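Local coordinates for protein salicylaldehyde dehydrogenase NahF (Pseudomonas putida, PDB 4JZ6) that probably catalyses the NAD+-dependent oxidation of salicylaldehyde to salicylate, a step in the bacterial breakdown of naphthalene, at residues R263-L268 / I480-E485; A173-Y178 / G472-R477; E305-D310 / P400-I405; K363-V368 / S388-Y393; A52-T57 / P226-A231. One frame throughout, in Å; residues are numbered along the deposited sequence.

In the fold
From the N terminus, residues 52-57, at the start of helix 56-73, open contact 5, which closes at helix 225-233. Within that loop, helix 170-181 opens contact 2, whose partner comes late, at 472-477, so contacts 5 and 2 cross. Strand 264-267 then opens contact 1, which closes at 480-485, just beyond the second segment of contact 2; these two cross and touch, their centres about 9 Å apart. Contact 3 pairs strands 306-310 and 401-407 inside both loops, and contact 4 nests within contact 3 at the edge of the same seven-stranded sheet. Contacts 1, 2 and 5 involve the Rossmann-type part of the fold, contacts 3 and 4 the other.

Contact 1 (R263-L268 / I480-E485); sequences RCLLEL and IDEFTE. With EDO (1,2-ethanediol), chain K.
L265 and E482 mark the nearest backbone approach, 7.2 Å between their CA atoms, too far for direct backbone pairing between strand 264-267 and the weakly bonded helical turn at 480-482. That turn ends with F483 N bonded to I480 O, an acceptor that T484 OG1 reaches from the opposite face of its plane. Side chains therefore span the interval. R263 has CG anti to its backbone N (chi1 171°) and an extended chain, and its guanidinium meets two acids. NH2 donates to D481 OD2 at 2.6 Å with an N-H...O angle of 164°, the oxygen lying 6° out of the guanidinium plane; NH2 to E482 OE1, at 3.2 Å, is a weaker, more bent bond of the same salt-bridge network. Water 1 accepts from R263 NE at 2.7 Å and donates to C264 O and E482 OE1, so it joins strand, arginine and glutamate. Beneath this polar layer L265 CD1 packs against E482 CG at 3.6 Å and F483 CZ at 4.0 Å. The D481 carboxylate has a second cationic partner, R153, on OD1, to which ethanediol O2 also donates at 2.7 Å; the same diol is bonded to G472 N of the second subunit. An alanine at R263 would probably leave E482 OE1 and D481 OD2 without this cationic mate and water 1 without its donor. The nearby arginines probably favour charged carboxylates, and, because R263 lines a salicylaldehyde pocket and packs on Y471 of the second subunit, the network probably fixes its position there.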
# COMPACT_ATOMS: atom_id res chain seq x y z
N ARG A 263 -5.20 -3.47 -3.41
CA ARG A 263 -4.27 -2.39 -3.11
C ARG A 263 -4.63 -1.12 -3.87
O ARG A 263 -5.01 -1.17 -5.05
CB ARG A 263 -2.84 -2.81 -3.45
CG ARG A 263 -1.81 -1.70 -3.38
CD ARG A 263 -0.41 -2.27 -3.51
NE ARG A 263 0.63 -1.26 -3.57
CZ ARG A 263 1.92 -1.55 -3.74
NH1 ARG A 263 2.29 -2.82 -3.85
NH2 ARG A 263 2.83 -0.59 -3.80
N CYS A 264 -4.51 0.01 -3.19
CA CYS A 264 -4.79 1.31 -3.78
C CYS A 264 -3.58 2.23 -3.78
O CYS A 264 -2.82 2.28 -2.82
CB CYS A 264 -5.95 1.99 -3.06
SG CYS A 264 -7.53 1.20 -3.37
N LEU A 265 -3.40 2.95 -4.88
CA LEU A 265 -2.51 4.10 -4.90
C LEU A 265 -3.41 5.32 -4.79
O LEU A 265 -4.17 5.63 -5.71
CB LEU A 265 -1.71 4.13 -6.20
CG LEU A 265 -0.40 4.92 -6.21
CD1 LEU A 265 0.35 4.62 -7.50
CD2 LEU A 265 -0.63 6.42 -6.07
N LEU A 266 -3.33 6.00 -3.65
CA LEU A 266 -4.22 7.13 -3.35
C LEU A 266 -3.48 8.46 -3.39
O LEU A 266 -2.55 8.70 -2.62
CB LEU A 266 -4.87 6.94 -1.97
CG LEU A 266 -6.30 6.38 -1.97
CD1 LEU A 266 -6.60 5.57 -3.24
CD2 LEU A 266 -6.55 5.57 -0.71
N GLU A 267 -3.92 9.32 -4.30
CA GLU A 267 -3.28 10.61 -4.52
C GLU A 267 -4.32 11.69 -4.26
O GLU A 267 -5.04 12.10 -5.17
CB GLU A 267 -2.76 10.69 -5.96
CG GLU A 267 -1.57 11.59 -6.14
CD GLU A 267 -0.26 10.89 -5.86
OE1 GLU A 267 0.65 11.53 -5.30
OE2 GLU A 267 -0.13 9.70 -6.21
N LEU A 268 -4.40 12.14 -3.02
CA LEU A 268 -5.56 12.91 -2.56
C LEU A 268 -5.24 14.36 -2.26
O LEU A 268 -4.28 14.92 -2.78
CB LEU A 268 -6.18 12.24 -1.34
CG LEU A 268 -6.35 10.73 -1.53
CD1 LEU A 268 -6.93 10.09 -0.29
CD2 LEU A 268 -7.24 10.45 -2.74
N ILE A 480 7.31 1.95 -9.53
CA ILE A 480 7.43 0.59 -10.07
C ILE A 480 6.76 -0.45 -9.19
O ILE A 480 6.04 -1.32 -9.68
CB ILE A 480 8.91 0.20 -10.27
CG1 ILE A 480 9.54 1.11 -11.32
CG2 ILE A 480 9.02 -1.26 -10.70
CD1 ILE A 480 11.03 0.89 -11.49
N ASP A 481 6.97 -0.36 -7.88
CA ASP A 481 6.37 -1.29 -6.95
C ASP A 481 4.84 -1.20 -6.99
O ASP A 481 4.15 -2.15 -6.64
CB ASP A 481 6.86 -1.01 -5.53
CG ASP A 481 6.24 -1.94 -4.51
OD1 ASP A 481 6.73 -3.08 -4.37
OD2 ASP A 481 5.25 -1.53 -3.86
N GLU A 482 4.33 -0.06 -7.42
CA GLU A 482 2.89 0.14 -7.46
C GLU A 482 2.23 -0.72 -8.52
O GLU A 482 1.07 -1.11 -8.39
CB GLU A 482 2.57 1.61 -7.73
CG GLU A 482 3.17 2.54 -6.73
CD GLU A 482 2.45 2.48 -5.40
OE1 GLU A 482 1.39 1.83 -5.33
OE2 GLU A 482 2.95 3.11 -4.43
N PHE A 483 2.96 -1.03 -9.58
CA PHE A 483 2.39 -1.74 -10.71
C PHE A 483 3.18 -2.99 -11.06
O PHE A 483 3.24 -3.39 -12.23
CB PHE A 483 2.27 -0.82 -11.92
CG PHE A 483 1.54 0.46 -11.63
CD1 PHE A 483 0.21 0.43 -11.24
CD2 PHE A 483 2.18 1.68 -11.75
CE1 PHE A 483 -0.47 1.61 -10.97
CE2 PHE A 483 1.50 2.86 -11.48
CZ PHE A 483 0.18 2.82 -11.09
N THR A 484 3.78 -3.61 -10.05
CA THR A 484 4.47 -4.88 -10.25
C THR A 484 4.12 -5.86 -9.15
O THR A 484 3.77 -5.48 -8.03
CB THR A 484 6.01 -4.72 -10.31
OG1 THR A 484 6.49 -4.12 -9.09
CG2 THR A 484 6.42 -3.87 -11.51
N GLU A 485 4.20 -7.14 -9.49
CA GLU A 485 4.19 -8.19 -8.49
C GLU A 485 5.63 -8.43 -8.10
O GLU A 485 6.49 -8.57 -8.98
CB GLU A 485 3.61 -9.50 -9.04
CG GLU A 485 2.14 -9.45 -9.42
CD GLU A 485 1.23 -9.15 -8.23
OE1 GLU A 485 1.72 -9.10 -7.08
OE2 GLU A 485 0.01 -8.96 -8.47
C1 EDO K . 3.71 -5.76 -2.52
O1 EDO K . 2.31 -5.49 -2.31
C2 EDO K . 4.56 -4.68 -1.86
O2 EDO K . 5.91 -4.73 -2.34
O HOH W 1 -0.19 1.24 -3.14
O HOH W 2 4.71 -4.55 -5.64

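Contact 2 (A173-Y178 / G472-R477); sequences ARAIAY and GRFDGR. With EDO (1,2-ethanediol), chain B.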
# COMPACT_ATOMS: atom_id res chain seq x y z
N ALA A 173 -1.63 10.79 -18.02
CA ALA A 173 -0.39 10.22 -18.55
C ALA A 173 0.30 9.31 -17.53
O ALA A 173 0.65 8.18 -17.84
CB ALA A 173 0.55 11.32 -18.98
N ARG A 174 0.47 9.83 -16.32
CA ARG A 174 1.08 9.09 -15.23
C ARG A 174 0.31 7.79 -14.96
O ARG A 174 0.91 6.74 -14.71
CB ARG A 174 1.18 9.98 -13.98
CG ARG A 174 0.21 9.63 -12.86
CD ARG A 174 -0.53 10.83 -12.27
NE ARG A 174 0.21 11.52 -11.23
CZ ARG A 174 -0.33 11.97 -10.10
NH1 ARG A 174 -1.63 11.80 -9.85
NH2 ARG A 174 0.42 12.61 -9.21
N ALA A 175 -1.02 7.85 -15.05
CA ALA A 175 -1.87 6.70 -14.72
C ALA A 175 -1.98 5.71 -15.87
O ALA A 175 -2.69 4.70 -15.77
CB ALA A 175 -3.25 7.18 -14.29
N ILE A 176 -1.28 5.98 -16.96
CA ILE A 176 -1.26 5.09 -18.11
C ILE A 176 0.16 4.62 -18.38
O ILE A 176 0.43 3.42 -18.39
CB ILE A 176 -1.80 5.79 -19.37
CG1 ILE A 176 -3.25 6.23 -19.14
CG2 ILE A 176 -1.69 4.88 -20.58
CD1 ILE A 176 -3.82 7.06 -20.26
N ALA A 177 1.06 5.58 -18.57
CA ALA A 177 2.45 5.30 -18.93
C ALA A 177 3.07 4.27 -18.00
O ALA A 177 3.66 3.29 -18.46
CB ALA A 177 3.28 6.58 -18.92
N TYR A 178 2.95 4.52 -16.70
CA TYR A 178 3.60 3.65 -15.72
C TYR A 178 3.01 2.23 -15.68
O TYR A 178 3.76 1.26 -15.78
CB TYR A 178 3.63 4.32 -14.35
CG TYR A 178 4.57 5.50 -14.28
CD1 TYR A 178 5.88 5.41 -14.76
CD2 TYR A 178 4.15 6.72 -13.75
CE1 TYR A 178 6.75 6.50 -14.69
CE2 TYR A 178 5.01 7.81 -13.68
CZ TYR A 178 6.30 7.70 -14.15
OH TYR A 178 7.15 8.79 -14.08
N GLY A 472 1.02 5.56 -1.32
CA GLY A 472 1.46 5.12 -2.63
C GLY A 472 2.17 6.25 -3.34
O GLY A 472 2.30 7.34 -2.78
N ARG A 473 2.61 6.01 -4.56
CA ARG A 473 3.44 7.00 -5.23
C ARG A 473 3.50 6.86 -6.76
O ARG A 473 3.71 5.77 -7.29
CB ARG A 473 4.86 6.95 -4.64
CG ARG A 473 5.48 8.31 -4.38
CD ARG A 473 5.68 8.58 -2.89
NE ARG A 473 4.42 8.81 -2.18
CZ ARG A 473 4.32 9.28 -0.94
NH1 ARG A 473 3.13 9.44 -0.39
NH2 ARG A 473 5.41 9.59 -0.25
N PHE A 474 3.29 7.98 -7.46
CA PHE A 474 3.59 8.04 -8.89
C PHE A 474 5.00 8.62 -9.07
O PHE A 474 5.57 9.16 -8.13
CB PHE A 474 2.57 8.92 -9.63
CG PHE A 474 1.29 8.22 -9.99
CD1 PHE A 474 1.28 7.20 -10.93
CD2 PHE A 474 0.09 8.61 -9.42
CE1 PHE A 474 0.09 6.57 -11.28
CE2 PHE A 474 -1.10 7.98 -9.76
CZ PHE A 474 -1.09 6.95 -10.69
N ASP A 475 5.54 8.48 -10.28
CA ASP A 475 6.88 9.00 -10.64
C ASP A 475 8.04 8.38 -9.85
O ASP A 475 7.83 7.68 -8.86
CB ASP A 475 6.92 10.52 -10.53
CG ASP A 475 5.90 11.19 -11.42
OD1 ASP A 475 5.79 10.77 -12.59
OD2 ASP A 475 5.22 12.12 -10.94
N GLY A 476 9.26 8.65 -10.31
CA GLY A 476 10.45 8.12 -9.66
C GLY A 476 10.53 6.60 -9.74
O GLY A 476 9.74 5.96 -10.42
N ARG A 477 11.50 6.02 -9.05
CA ARG A 477 11.62 4.57 -9.04
C ARG A 477 10.49 3.95 -8.21
O ARG A 477 10.11 2.80 -8.43
CB ARG A 477 12.97 4.14 -8.50
CG ARG A 477 14.17 4.58 -9.32
CD ARG A 477 15.46 4.16 -8.61
NE ARG A 477 16.68 4.46 -9.37
CZ ARG A 477 17.91 4.36 -8.87
NH1 ARG A 477 18.07 3.97 -7.60
NH2 ARG A 477 18.97 4.64 -9.61
C1 EDO B . 4.58 5.68 0.15
O1 EDO B . 3.28 5.44 0.71
C2 EDO B . 4.94 4.59 -0.86
O2 EDO B . 6.34 4.61 -1.16
O HOH W 3 2.53 13.38 -11.11
O HOH W 4 9.64 7.11 -13.02
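F474 gives up the most surface here, its ring covered on one face by R174 of helix 170-181 and met at its edge by Y178. The R174 side chain crosses the phenylalanine at about a right angle. The bends at chi2 and chi3 bring CD and NE back over the ring, with NE 3.4 Å from F474 CD2, and one face of the guanidinium lies over F474 CD2, the planes 20° apart. Y178 comes from another direction, its CD2 near the plane of the F474 ring at 4.1 Å from CD1, while A175 CB touches F474 CZ at 4.2 Å. The helix forms part of a beta-alpha-beta crossover between parallel strands 159-162 and 186-189 in the Rossmann-type sheet of this aldehyde dehydrogenase; residues 472-477 form the loop running from strand 470-471 to helix 479-482. The phenyl ring of F474 also packs on E267, the predicted active-site glutamate, and the R174 side chain is about 4 Å from bound salicylaldehyde. Y178 has CG beside its backbone N (chi1 -69°), on the way to a hydroxyl that donates to D475 OD1 at 2.8 Å. The bond uses the carboxylate's anti lone pair, and OD1 lies at the tyrosine ring's edge with the carboxylate turned 75° from the ring. D475 OD2 accepts from N457 ND2 and lies 3.0 Å from water 3, which in turn accepts from R174 NH2 at 2.9 Å.

Contact 3 (E305-D310 / P400-I405); sequences ERLVVD and PITVVI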
# COMPACT_ATOMS: atom_id res chain seq x y z
N GLU A 305 -1.67 26.61 -0.36
CA GLU A 305 -2.90 26.97 0.32
C GLU A 305 -2.65 27.69 1.65
O GLU A 305 -3.55 28.31 2.20
CB GLU A 305 -3.78 25.74 0.55
CG GLU A 305 -4.18 25.03 -0.73
CD GLU A 305 -5.67 24.77 -0.81
OE1 GLU A 305 -6.39 25.10 0.15
OE2 GLU A 305 -6.13 24.24 -1.85
N ARG A 306 -1.42 27.59 2.15
CA ARG A 306 -1.03 28.30 3.36
C ARG A 306 0.27 29.04 3.14
O ARG A 306 1.17 28.56 2.45
CB ARG A 306 -0.82 27.31 4.51
CG ARG A 306 -2.07 26.79 5.18
CD ARG A 306 -1.73 25.52 5.92
NE ARG A 306 -2.64 25.24 7.03
CZ ARG A 306 -2.32 24.47 8.07
NH1 ARG A 306 -1.12 23.90 8.14
NH2 ARG A 306 -3.20 24.27 9.04
N LEU A 307 0.37 30.22 3.75
CA LEU A 307 1.63 30.92 3.87
C LEU A 307 1.92 31.08 5.36
O LEU A 307 1.41 32.01 5.99
CB LEU A 307 1.54 32.30 3.21
CG LEU A 307 1.48 32.48 1.69
CD1 LEU A 307 2.65 31.78 1.02
CD2 LEU A 307 0.16 32.00 1.09
N VAL A 308 2.70 30.17 5.94
CA VAL A 308 3.07 30.33 7.35
C VAL A 308 4.32 31.21 7.47
O VAL A 308 5.43 30.83 7.08
CB VAL A 308 3.14 28.98 8.16
CG1 VAL A 308 1.96 28.10 7.80
CG2 VAL A 308 4.41 28.24 7.92
N VAL A 309 4.12 32.42 7.99
CA VAL A 309 5.18 33.43 8.00
C VAL A 309 5.51 33.88 9.42
O VAL A 309 4.63 34.00 10.27
CB VAL A 309 4.80 34.65 7.14
CG1 VAL A 309 4.58 34.24 5.70
CG2 VAL A 309 3.54 35.29 7.67
N ASP A 310 6.79 34.14 9.67
CA ASP A 310 7.21 34.61 10.98
C ASP A 310 6.70 36.04 11.18
O ASP A 310 6.78 36.87 10.27
CB ASP A 310 8.72 34.55 11.12
CG ASP A 310 9.17 34.57 12.56
OD1 ASP A 310 9.36 35.67 13.11
OD2 ASP A 310 9.31 33.48 13.15
N PRO A 400 -8.49 30.36 -6.60
CA PRO A 400 -7.53 31.47 -6.55
C PRO A 400 -7.63 32.23 -5.22
O PRO A 400 -7.79 33.45 -5.20
CB PRO A 400 -7.97 32.36 -7.71
CG PRO A 400 -9.44 32.13 -7.81
CD PRO A 400 -9.63 30.67 -7.49
N ILE A 401 -7.54 31.48 -4.13
CA ILE A 401 -7.54 32.05 -2.79
C ILE A 401 -6.49 31.32 -1.97
O ILE A 401 -6.20 30.15 -2.23
CB ILE A 401 -8.94 31.93 -2.13
CG1 ILE A 401 -8.95 32.63 -0.76
CG2 ILE A 401 -9.36 30.48 -2.01
CD1 ILE A 401 -10.30 32.59 -0.06
N THR A 402 -5.88 32.03 -1.02
CA THR A 402 -4.87 31.44 -0.15
C THR A 402 -4.81 32.18 1.19
O THR A 402 -5.23 33.35 1.28
CB THR A 402 -3.49 31.41 -0.84
OG1 THR A 402 -2.64 30.47 -0.18
CG2 THR A 402 -2.85 32.79 -0.85
N VAL A 403 -4.32 31.51 2.23
CA VAL A 403 -4.34 32.07 3.58
C VAL A 403 -2.96 32.27 4.21
O VAL A 403 -2.03 31.49 3.98
CB VAL A 403 -5.21 31.22 4.54
CG1 VAL A 403 -6.62 31.08 3.99
CG2 VAL A 403 -4.59 29.86 4.78
N VAL A 404 -2.85 33.33 5.00
CA VAL A 404 -1.62 33.61 5.74
C VAL A 404 -1.80 33.28 7.22
O VAL A 404 -2.69 33.82 7.88
CB VAL A 404 -1.22 35.09 5.62
CG1 VAL A 404 0.18 35.30 6.15
CG2 VAL A 404 -1.31 35.55 4.18
N ILE A 405 -0.96 32.38 7.72
CA ILE A 405 -0.92 32.12 9.15
C ILE A 405 0.39 32.63 9.71
O ILE A 405 1.47 32.22 9.28
CB ILE A 405 -1.05 30.62 9.47
CG1 ILE A 405 -2.25 30.02 8.74
CG2 ILE A 405 -1.17 30.42 10.96
CD1 ILE A 405 -2.24 28.51 8.68
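L307 and V403 make the shortest bond between the two strands, L307 N to V403 O at 2.7 Å, with a C=O...N angle of 167°. L307 O in turn receives I405 N at 3.0 Å, and I405 O receives V309 N at the same length, while V403 N reaches back to E305 O at 3.3 Å. The alternation is that of parallel pairing, confirmed by a 20° angle between the strand directions. On one face I405 CD1 lies over the guanidinium of R306, 3.7 Å from NE; on the other V309 CG2 meets V404 CG1 at 3.7 Å, and L307 CD2 rests against T402 OG1, a hydroxyl bonded to T304 O. The strands are neighbours within the seven-stranded sheet of the enzyme's second alpha/beta unit, where strand 273-276 pairs with the other edge of 306-310. R306 is itself positioned from outside: NE donates to Y393 O, NH1 to I416 O, and NH2 forms a salt bridge with D419. A leucine at R306 would probably strip D419 of this cationic partner and leave the carbonyls of Y393 and I416 without these donors. At the strand's end D310 caps helix 311-327.

Contact 4 (K363-V368 / S388-Y393); sequences KGAKVV and SDMRIY
K363 and M390 both swing CG to the side of the backbone N (chi1 -67° and -56°), and both continue as extended chains that reach the opposite segment. The lysine slides past D389 in the opposite direction to that side chain and ends with NZ donating to the carbonyl O of D389 at 2.7 Å, 31° out of the carbonyl plane. Its methylene CD passes 3.7 Å from D389 OD2, yet NZ and OD2 stay 4.8 Å apart, too far for a salt bridge, though the opposite charges probably still favour the approach. Beside this bond, M390 CG lies 3.9 Å from K363 CB. Further along, M390 SD meets A365 CB at 3.9 Å, and CE closes on K363 O at 3.2 Å, which puts the methyl group against the bend made by K363, G364 and A365. G364 has a positive phi and backbone angles that would jam a CB against the preceding carbonyl. D359 accepts from R391 N and thereby ties 388-393 to the end of the helix that leads into K363. The arrangement belongs to the connection from helix 349-362 to edge strand 366-369, at the surface of the seven-stranded sheet, where the loop that follows strand 381-384 packs into the turn.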
# COMPACT_ATOMS: atom_id res chain seq x y z
N LYS A 363 -14.83 35.16 11.83
CA LYS A 363 -13.97 34.82 12.97
C LYS A 363 -12.70 35.65 13.03
O LYS A 363 -11.72 35.24 13.64
CB LYS A 363 -13.61 33.33 12.94
CG LYS A 363 -14.78 32.40 13.18
CD LYS A 363 -14.36 30.94 13.11
CE LYS A 363 -15.54 30.02 13.37
NZ LYS A 363 -15.14 28.58 13.33
N GLY A 364 -12.71 36.82 12.39
CA GLY A 364 -11.61 37.75 12.53
C GLY A 364 -10.62 37.82 11.39
O GLY A 364 -9.72 38.67 11.40
N ALA A 365 -10.76 36.94 10.39
CA ALA A 365 -9.86 36.97 9.24
C ALA A 365 -9.95 38.32 8.52
O ALA A 365 -10.94 39.04 8.64
CB ALA A 365 -10.15 35.83 8.29
N LYS A 366 -8.90 38.64 7.77
CA LYS A 366 -8.78 39.94 7.15
C LYS A 366 -8.48 39.78 5.66
O LYS A 366 -7.45 39.22 5.28
CB LYS A 366 -7.68 40.73 7.86
CG LYS A 366 -7.33 42.07 7.25
CD LYS A 366 -6.24 42.77 8.06
CE LYS A 366 -5.63 43.94 7.29
NZ LYS A 366 -6.68 44.84 6.74
N VAL A 367 -9.40 40.24 4.81
CA VAL A 367 -9.19 40.21 3.37
C VAL A 367 -8.18 41.29 3.03
O VAL A 367 -8.51 42.48 3.01
CB VAL A 367 -10.49 40.49 2.60
CG1 VAL A 367 -10.25 40.40 1.10
CG2 VAL A 367 -11.57 39.52 3.01
N VAL A 368 -6.93 40.90 2.78
CA VAL A 368 -5.91 41.88 2.44
C VAL A 368 -5.92 42.19 0.95
O VAL A 368 -5.38 43.21 0.52
CB VAL A 368 -4.50 41.47 2.90
CG1 VAL A 368 -4.36 41.66 4.41
CG2 VAL A 368 -4.21 40.04 2.49
N SER A 388 -6.51 28.87 13.89
CA SER A 388 -6.85 27.44 13.90
C SER A 388 -8.33 27.12 14.10
O SER A 388 -8.75 25.98 13.91
CB SER A 388 -6.00 26.70 14.93
OG SER A 388 -5.92 27.41 16.15
N ASP A 389 -9.13 28.12 14.47
CA ASP A 389 -10.56 27.90 14.68
C ASP A 389 -11.37 28.11 13.41
O ASP A 389 -12.57 27.79 13.36
CB ASP A 389 -11.09 28.78 15.81
CG ASP A 389 -11.12 30.25 15.44
OD1 ASP A 389 -10.27 30.68 14.63
OD2 ASP A 389 -11.99 30.99 15.96
N MET A 390 -10.73 28.64 12.38
CA MET A 390 -11.39 28.87 11.10
C MET A 390 -11.30 27.61 10.24
O MET A 390 -10.28 26.93 10.22
CB MET A 390 -10.75 30.04 10.37
CG MET A 390 -10.73 31.33 11.16
SD MET A 390 -9.65 32.57 10.44
CE MET A 390 -9.60 33.78 11.75
N ARG A 391 -12.39 27.29 9.53
CA ARG A 391 -12.41 26.12 8.65
C ARG A 391 -11.31 26.22 7.59
O ARG A 391 -10.64 25.23 7.31
CB ARG A 391 -13.77 25.98 7.98
CG ARG A 391 -14.93 25.74 8.93
CD ARG A 391 -16.24 25.66 8.15
NE ARG A 391 -16.15 24.71 7.05
CZ ARG A 391 -16.94 24.73 5.98
NH1 ARG A 391 -17.88 25.65 5.86
NH2 ARG A 391 -16.77 23.82 5.02
N ILE A 392 -11.12 27.41 7.03
CA ILE A 392 -10.16 27.61 5.95
C ILE A 392 -8.70 27.42 6.40
O ILE A 392 -7.80 27.29 5.56
CB ILE A 392 -10.34 28.99 5.26
CG1 ILE A 392 -9.81 28.95 3.82
CG2 ILE A 392 -9.68 30.09 6.06
CD1 ILE A 392 -10.18 30.16 3.00
N TYR A 393 -8.48 27.38 7.71
CA TYR A 393 -7.16 27.09 8.27
C TYR A 393 -6.57 25.78 7.74
O TYR A 393 -5.38 25.70 7.44
CB TYR A 393 -7.27 27.04 9.80
CG TYR A 393 -5.99 26.77 10.56
CD1 TYR A 393 -5.70 25.50 11.05
CD2 TYR A 393 -5.10 27.80 10.84
CE1 TYR A 393 -4.55 25.26 11.78
CE2 TYR A 393 -3.94 27.57 11.56
CZ TYR A 393 -3.67 26.30 12.03
OH TYR A 393 -2.51 26.07 12.75

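Contact 5 (A52-T57 / P226-A231); sequences ANATVT and PEIADA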
# COMPACT_ATOMS: atom_id res chain seq x y z
N ALA A 52 -19.88 10.34 -24.92
CA ALA A 52 -20.62 9.11 -24.68
C ALA A 52 -20.70 8.88 -23.17
O ALA A 52 -19.71 9.07 -22.46
CB ALA A 52 -19.95 7.94 -25.36
N ASN A 53 -21.88 8.50 -22.69
CA ASN A 53 -22.08 8.32 -21.26
C ASN A 53 -22.06 6.85 -20.89
O ASN A 53 -23.09 6.18 -20.95
CB ASN A 53 -23.41 8.95 -20.83
CG ASN A 53 -23.48 9.23 -19.34
OD1 ASN A 53 -22.49 9.08 -18.62
ND2 ASN A 53 -24.65 9.64 -18.88
N ALA A 54 -20.89 6.36 -20.50
CA ALA A 54 -20.68 4.94 -20.23
C ALA A 54 -21.66 4.38 -19.21
O ALA A 54 -22.10 5.08 -18.30
CB ALA A 54 -19.26 4.69 -19.76
N THR A 55 -22.02 3.11 -19.38
CA THR A 55 -22.82 2.41 -18.40
C THR A 55 -21.93 1.43 -17.66
O THR A 55 -20.77 1.25 -18.01
CB THR A 55 -23.96 1.61 -19.05
OG1 THR A 55 -23.40 0.61 -19.92
CG2 THR A 55 -24.87 2.54 -19.85
N VAL A 56 -22.49 0.79 -16.64
CA VAL A 56 -21.79 -0.26 -15.92
C VAL A 56 -21.43 -1.37 -16.89
O VAL A 56 -20.32 -1.92 -16.83
CB VAL A 56 -22.65 -0.81 -14.77
CG1 VAL A 56 -22.05 -2.10 -14.23
CG2 VAL A 56 -22.79 0.22 -13.67
N THR A 57 -22.35 -1.68 -17.79
CA THR A 57 -22.12 -2.68 -18.82
C THR A 57 -20.86 -2.35 -19.63
O THR A 57 -20.04 -3.23 -19.88
CB THR A 57 -23.31 -2.81 -19.78
OG1 THR A 57 -24.50 -3.13 -19.04
CG2 THR A 57 -23.05 -3.90 -20.80
N PRO A 226 -19.85 6.97 -9.25
CA PRO A 226 -19.72 6.02 -8.13
C PRO A 226 -20.00 4.57 -8.51
O PRO A 226 -19.18 3.71 -8.21
CB PRO A 226 -20.77 6.52 -7.12
CG PRO A 226 -21.63 7.49 -7.87
CD PRO A 226 -20.74 8.08 -8.90
N GLU A 227 -21.12 4.31 -9.18
CA GLU A 227 -21.48 2.93 -9.49
C GLU A 227 -20.58 2.30 -10.55
O GLU A 227 -20.36 1.09 -10.54
CB GLU A 227 -22.95 2.82 -9.90
CG GLU A 227 -23.29 3.46 -11.23
CD GLU A 227 -24.71 3.18 -11.63
OE1 GLU A 227 -25.26 3.95 -12.47
OE2 GLU A 227 -25.29 2.20 -11.11
N ILE A 228 -20.07 3.11 -11.46
CA ILE A 228 -19.12 2.63 -12.45
C ILE A 228 -17.83 2.25 -11.74
O ILE A 228 -17.22 1.22 -12.04
CB ILE A 228 -18.85 3.69 -13.55
CG1 ILE A 228 -20.02 3.71 -14.53
CG2 ILE A 228 -17.55 3.41 -14.28
CD1 ILE A 228 -19.93 4.80 -15.57
N ALA A 229 -17.42 3.07 -10.77
CA ALA A 229 -16.25 2.77 -9.96
C ALA A 229 -16.46 1.49 -9.14
O ALA A 229 -15.60 0.61 -9.13
CB ALA A 229 -15.92 3.94 -9.06
N ASP A 230 -17.61 1.40 -8.47
CA ASP A 230 -17.94 0.22 -7.66
C ASP A 230 -17.88 -1.06 -8.47
O ASP A 230 -17.36 -2.07 -8.00
CB ASP A 230 -19.33 0.35 -7.03
CG ASP A 230 -19.43 1.52 -6.06
OD1 ASP A 230 -18.39 1.97 -5.54
OD2 ASP A 230 -20.57 1.97 -5.81
N ALA A 231 -18.42 -1.02 -9.69
CA ALA A 231 -18.44 -2.19 -10.56
C ALA A 231 -17.04 -2.63 -10.95
O ALA A 231 -16.74 -3.83 -11.01
CB ALA A 231 -19.26 -1.90 -11.79
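T55, whose backbone C lies 4.3 Å from I228 CG1 and whose CB points away from helix 225-233, has its hydroxyl oxygen gripped by its own surroundings. OG1 is hydrogen-bonded to S32 OG and to D58 OD2, and as N-cap it also caps a backbone N just past T57, which fixes the first turn of helix 56-73. The next residue then carries the contact. V56 has CG1 anti to its backbone N (chi1 167°), and this methyl meets A231 CB at 3.7 Å. The other branch, CG2, rests 4.1 Å from both E227 O and E227 CD, the valine and glutamate side chains crossing at about a right angle. V56 and I228 are the nearest backbone pair, 5.2 Å between CA atoms. I228 has CG1 beside its backbone N, and the extended continuation brings CD1 to 3.5 Å from A54 O and 4.2 Å from A54 CB. That carbonyl accepts a bond from R224 NH1, so the isoleucine methyl lies next to an oxygen with a polar partner. The contact is van der Waals packing, methyl to methyl at V56 and A231 and methyl against polar groups at E227 and A54 O, on a regular helix in which A231 N bonds to E227 O. Helix 225-233 belongs to the link from edge strand 215-218 to strand 240-244 of the Rossmann-type sheet, as in cofactor domains of aldehyde dehydrogenases, and here it meets the capped N terminus of the helix that follows strand 47-52.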